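Local coordinates for NAD(FAD)-dependent dehydrogenase, NirB-family (N-terminal domain) (Clostridium acetobutylicum, PDB 3KLJ), which catalyses the NADH-dependent reduction of rubredoxin through bound FAD, passing electrons along a dioxygen-scavenging chain, at residues I109-S114 with Y261-V266. Sequence-based numbering, arbitrary orientation.
Sequences IIASGS and YACGDV. With FAD (flavin-adenine dinucleotide), chain B.
The carboxylate of Asp265 is held at both oxygens: Ser114 OG donates to OD1 (2.8 Å) from the anti side, 25° out of the carboxylate plane, and the ribityl hydroxyl O3' of FAD donates to OD2 (2.8 Å). Two partners on different oxygens should fix the rotation of the group. The other flat group, the ring of Tyr261, meets Ile109 obliquely, with CG1 as the approaching atom. On this side of the sheet Ile109 CG2, anti to the backbone N, reaches Cys263 SG at 3.7 Å, and the sulfur also packs on Ala111 CB; helix 277-291 covers Ile109 and Cys263, and helix 19-28 covers Ile109 and Ala111. On the other side Ile110 lies against Ala262 and Val266, with Ile247 alongside. Strands 107-110 and 260-262 are parallel neighbours in the five-stranded Rossmann-type sheet of the FAD-binding domain, joined by a nearly straight bond from Ile110 N to Tyr261 O (2.7 Å, 173°) and a more bent one from Cys263 N to Ile110 O. Past the carboxyl ends of the strands both loops run along the FAD pyrophosphate; the backbones separate slightly at Ala111 and Cys263 and close up again at Gly113 and Asp265. There Asp265 N donates to O2P (2.9 Å), while Gly113 and Gly264, both with positive phi, pass where a CB would clash with phosphate oxygens. A water bridges the gap, accepting from Gly113 N and donating to Cys263 O and FAD O2P (2.6 Å from the water oxygen). Val266 CG2 touches Ser112 OG, a hydroxyl hydrogen-bonded to Asn232 O.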
ATOM      1  N   ILE A 109     -15.790  13.180   3.627  1.00 17.11           N
ATOM      2  CA  ILE A 109     -15.149  11.876   3.507  1.00 17.32           C
ATOM      3  C   ILE A 109     -13.646  12.090   3.396  1.00 17.56           C
ATOM      4  O   ILE A 109     -13.174  12.695   2.424  1.00 18.06           O
ATOM      5  CB  ILE A 109     -15.668  11.110   2.278  1.00 17.48           C
ATOM      6  CG1 ILE A 109     -17.186  10.877   2.398  1.00 17.54           C
ATOM      7  CG2 ILE A 109     -14.902   9.802   2.087  1.00 16.51           C
ATOM      8  CD1 ILE A 109     -17.813  10.264   1.153  1.00 16.55           C
ATOM      9  N   ILE A 110     -12.905  11.624   4.397  1.00 17.22           N
ATOM     10  CA  ILE A 110     -11.438  11.750   4.398  1.00 17.18           C
ATOM     11  C   ILE A 110     -10.780  10.543   3.721  1.00 17.29           C
ATOM     12  O   ILE A 110     -10.852   9.403   4.215  1.00 16.86           O
ATOM     13  CB  ILE A 110     -10.873  11.929   5.836  1.00 16.92           C
ATOM     14  CG1 ILE A 110     -11.504  13.143   6.516  1.00 17.03           C
ATOM     15  CG2 ILE A 110      -9.346  12.058   5.800  1.00 16.30           C
ATOM     16  CD1 ILE A 110     -11.236  13.226   8.039  1.00 16.09           C
ATOM     17  N   ALA A 111     -10.130  10.807   2.590  1.00 17.72           N
ATOM     18  CA  ALA A 111      -9.526   9.767   1.769  1.00 18.11           C
ATOM     19  C   ALA A 111      -8.112  10.209   1.343  1.00 18.30           C
ATOM     20  O   ALA A 111      -7.747  10.153   0.170  1.00 17.91           O
ATOM     21  CB  ALA A 111     -10.421   9.487   0.556  1.00 18.16           C
ATOM     22  N   SER A 112      -7.331  10.655   2.323  1.00 18.45           N
ATOM     23  CA  SER A 112      -6.055  11.334   2.070  1.00 18.12           C
ATOM     24  C   SER A 112      -4.866  10.374   1.959  1.00 18.31           C
ATOM     25  O   SER A 112      -3.724  10.813   1.875  1.00 18.12           O
ATOM     26  CB  SER A 112      -5.790  12.357   3.170  1.00 17.99           C
ATOM     27  OG  SER A 112      -5.871  11.724   4.439  1.00 18.10           O
ATOM     28  N   GLY A 113      -5.134   9.069   1.954  1.00 18.14           N
ATOM     29  CA  GLY A 113      -4.094   8.076   1.685  1.00 18.56           C
ATOM     30  C   GLY A 113      -2.878   8.072   2.606  1.00 19.11           C
ATOM     31  O   GLY A 113      -2.996   8.274   3.820  1.00 19.06           O
ATOM     32  N   SER A 114      -1.709   7.825   2.022  1.00 18.96           N
ATOM     33  CA  SER A 114      -0.486   7.637   2.795  1.00 19.26           C
ATOM     34  C   SER A 114       0.625   8.610   2.417  1.00 18.92           C
ATOM     35  O   SER A 114       0.556   9.287   1.396  1.00 18.80           O
ATOM     36  CB  SER A 114       0.034   6.196   2.632  1.00 18.99           C
ATOM     37  OG  SER A 114      -0.916   5.259   3.103  1.00 20.51           O
ATOM     38  N   TYR A 261     -16.379  10.908   7.678  1.00 17.86           N
ATOM     39  CA  TYR A 261     -16.023   9.531   7.330  1.00 18.14           C
ATOM     40  C   TYR A 261     -14.565   9.483   6.913  1.00 18.34           C
ATOM     41  O   TYR A 261     -13.975  10.514   6.602  1.00 18.30           O
ATOM     42  CB  TYR A 261     -16.868   9.022   6.154  1.00 17.84           C
ATOM     43  CG  TYR A 261     -18.364   9.094   6.383  1.00 18.45           C
ATOM     44  CD1 TYR A 261     -19.039  10.316   6.317  1.00 17.54           C
ATOM     45  CD2 TYR A 261     -19.103   7.946   6.665  1.00 16.58           C
ATOM     46  CE1 TYR A 261     -20.417  10.390   6.518  1.00 18.83           C
ATOM     47  CE2 TYR A 261     -20.478   8.015   6.870  1.00 17.79           C
ATOM     48  CZ  TYR A 261     -21.123   9.239   6.795  1.00 18.44           C
ATOM     49  OH  TYR A 261     -22.476   9.323   6.998  1.00 20.84           O
ATOM     50  N   ALA A 262     -13.996   8.279   6.906  1.00 18.39           N
ATOM     51  CA  ALA A 262     -12.680   8.042   6.324  1.00 18.77           C
ATOM     52  C   ALA A 262     -12.619   6.653   5.682  1.00 18.92           C
ATOM     53  O   ALA A 262     -13.408   5.771   6.010  1.00 19.03           O
ATOM     54  CB  ALA A 262     -11.592   8.202   7.377  1.00 18.79           C
ATOM     55  N   CYS A 263     -11.668   6.465   4.773  1.00 19.16           N
ATOM     56  CA  CYS A 263     -11.610   5.253   3.949  1.00 19.09           C
ATOM     57  C   CYS A 263     -10.275   5.111   3.249  1.00 18.47           C
ATOM     58  O   CYS A 263      -9.648   6.104   2.884  1.00 18.64           O
ATOM     59  CB  CYS A 263     -12.728   5.260   2.895  1.00 18.67           C
ATOM     60  SG  CYS A 263     -12.845   6.789   1.943  1.00 19.15           S
ATOM     61  N   GLY A 264      -9.854   3.866   3.055  1.00 18.10           N
ATOM     62  CA  GLY A 264      -8.642   3.566   2.298  1.00 18.33           C
ATOM     63  C   GLY A 264      -7.418   3.606   3.195  1.00 18.11           C
ATOM     64  O   GLY A 264      -7.497   3.295   4.390  1.00 18.12           O
ATOM     65  N   ASP A 265      -6.298   4.016   2.614  1.00 17.73           N
ATOM     66  CA  ASP A 265      -4.986   4.001   3.276  1.00 17.76           C
ATOM     67  C   ASP A 265      -4.905   4.809   4.572  1.00 17.62           C
ATOM     68  O   ASP A 265      -4.092   4.488   5.441  1.00 17.60           O
ATOM     69  CB  ASP A 265      -3.898   4.501   2.307  1.00 17.36           C
ATOM     70  CG  ASP A 265      -3.220   3.385   1.546  1.00 17.43           C
ATOM     71  OD1 ASP A 265      -2.014   3.532   1.232  1.00 17.20           O
ATOM     72  OD2 ASP A 265      -3.875   2.367   1.246  1.00 18.93           O
ATOM     73  N   VAL A 266      -5.727   5.855   4.688  1.00 17.79           N
ATOM     74  CA  VAL A 266      -5.704   6.729   5.859  1.00 17.98           C
ATOM     75  C   VAL A 266      -6.474   6.139   7.064  1.00 18.88           C
ATOM     76  O   VAL A 266      -6.322   6.617   8.188  1.00 19.43           O
ATOM     77  CB  VAL A 266      -6.271   8.143   5.537  1.00 17.84           C
ATOM     78  CG1 VAL A 266      -7.809   8.106   5.398  1.00 17.65           C
ATOM     79  CG2 VAL A 266      -5.857   9.165   6.622  1.00 17.18           C
TER
HETATM   80  PA  FAD B 401      -3.925   7.492  -2.186  1.00 18.30           P
HETATM   81  O1A FAD B 401      -2.628   7.859  -1.514  1.00 18.60           O
HETATM   82  O2A FAD B 401      -3.727   6.623  -3.405  1.00 19.35           O
HETATM   83  O5B FAD B 401      -4.716   8.820  -2.582  1.00 21.06           O
HETATM   84  C5B FAD B 401      -4.893   9.868  -1.645  1.00 20.91           C
HETATM   85  C4B FAD B 401      -4.851  11.211  -2.374  1.00 21.12           C
HETATM   86  O4B FAD B 401      -5.153  12.262  -1.459  1.00 19.85           O
HETATM   87  C3B FAD B 401      -3.457  11.497  -2.926  1.00 21.12           C
HETATM   88  O3B FAD B 401      -3.563  11.851  -4.295  1.00 23.72           O
HETATM   89  C2B FAD B 401      -2.932  12.653  -2.096  1.00 21.25           C
HETATM   90  O2B FAD B 401      -2.158  13.556  -2.854  1.00 23.46           O
HETATM   91  C1B FAD B 401      -4.214  13.314  -1.613  1.00 20.89           C
HETATM   92  N9A FAD B 401      -4.054  14.072  -0.358  1.00 21.12           N
HETATM   93  C8A FAD B 401      -3.241  13.773   0.702  1.00 21.82           C
HETATM   94  N7A FAD B 401      -3.400  14.727   1.649  1.00 21.27           N
HETATM   95  C5A FAD B 401      -4.306  15.627   1.217  1.00 21.30           C
HETATM   96  C6A FAD B 401      -4.823  16.791   1.787  1.00 21.45           C
HETATM   97  N6A FAD B 401      -4.229  17.336   2.850  1.00 20.16           N
HETATM   98  N1A FAD B 401      -5.756  17.525   1.076  1.00 20.91           N
HETATM   99  C2A FAD B 401      -6.172  17.116  -0.178  1.00 20.44           C
HETATM  100  N3A FAD B 401      -5.646  15.968  -0.739  1.00 21.51           N
HETATM  101  C4A FAD B 401      -4.727  15.229  -0.049  1.00 21.55           C
HETATM  102  N1  FAD B 401      -1.588  -1.814  -3.235  1.00 20.18           N
HETATM  103  C2  FAD B 401      -1.949  -3.119  -3.495  1.00 21.45           C
HETATM  104  O2  FAD B 401      -2.955  -3.577  -2.983  1.00 21.38           O
HETATM  105  N3  FAD B 401      -1.202  -3.904  -4.350  1.00 20.29           N
HETATM  106  C4  FAD B 401      -0.073  -3.389  -4.942  1.00 21.27           C
HETATM  107  O4  FAD B 401       0.581  -4.122  -5.689  1.00 20.99           O
HETATM  108  C4X FAD B 401       0.316  -2.068  -4.677  1.00 20.65           C
HETATM  109  N5  FAD B 401       1.445  -1.522  -5.268  1.00 19.24           N
HETATM  110  C5X FAD B 401       1.817  -0.217  -5.005  1.00 18.91           C
HETATM  111  C6  FAD B 401       2.964   0.326  -5.601  1.00 18.36           C
HETATM  112  C7  FAD B 401       3.321   1.657  -5.333  1.00 17.62           C
HETATM  113  C7M FAD B 401       4.548   2.243  -5.968  1.00 17.50           C
HETATM  114  C8  FAD B 401       2.548   2.431  -4.468  1.00 17.67           C
HETATM  115  C8M FAD B 401       2.913   3.861  -4.156  1.00 16.29           C
HETATM  116  C9  FAD B 401       1.416   1.883  -3.876  1.00 17.60           C
HETATM  117  C9A FAD B 401       1.044   0.562  -4.144  1.00 19.92           C
HETATM  118  N10 FAD B 401      -0.097   0.022  -3.553  1.00 19.59           N
HETATM  119  C10 FAD B 401      -0.458  -1.285  -3.820  1.00 20.39           C
HETATM  120  C1' FAD B 401      -0.915   0.844  -2.612  1.00 19.11           C
HETATM  121  C2' FAD B 401      -2.134   1.451  -3.273  1.00 19.92           C
HETATM  122  O2' FAD B 401      -1.698   2.373  -4.251  1.00 21.00           O
HETATM  123  C3' FAD B 401      -2.924   2.157  -2.189  1.00 19.07           C
HETATM  124  O3' FAD B 401      -3.441   1.201  -1.282  1.00 21.52           O
HETATM  125  C4' FAD B 401      -4.082   2.978  -2.729  1.00 19.39           C
HETATM  126  O4' FAD B 401      -3.618   3.930  -3.678  1.00 18.88           O
HETATM  127  C5' FAD B 401      -4.722   3.728  -1.568  1.00 18.13           C
HETATM  128  O5' FAD B 401      -5.657   4.624  -2.113  1.00 18.38           O
HETATM  129  P   FAD B 401      -6.130   5.881  -1.263  1.00 17.46           P
HETATM  130  O1P FAD B 401      -7.178   6.639  -2.061  1.00 18.90           O
HETATM  131  O2P FAD B 401      -6.578   5.471   0.118  1.00 18.74           O
HETATM  132  O3P FAD B 401      -4.804   6.775  -1.044  1.00 17.98           O
HETATM  133  O   HOH W   1      -7.178   7.153   2.045  1.00 18.49           O
HETATM  134  O   HOH W   2      -1.154   3.777   5.257  1.00 17.75           O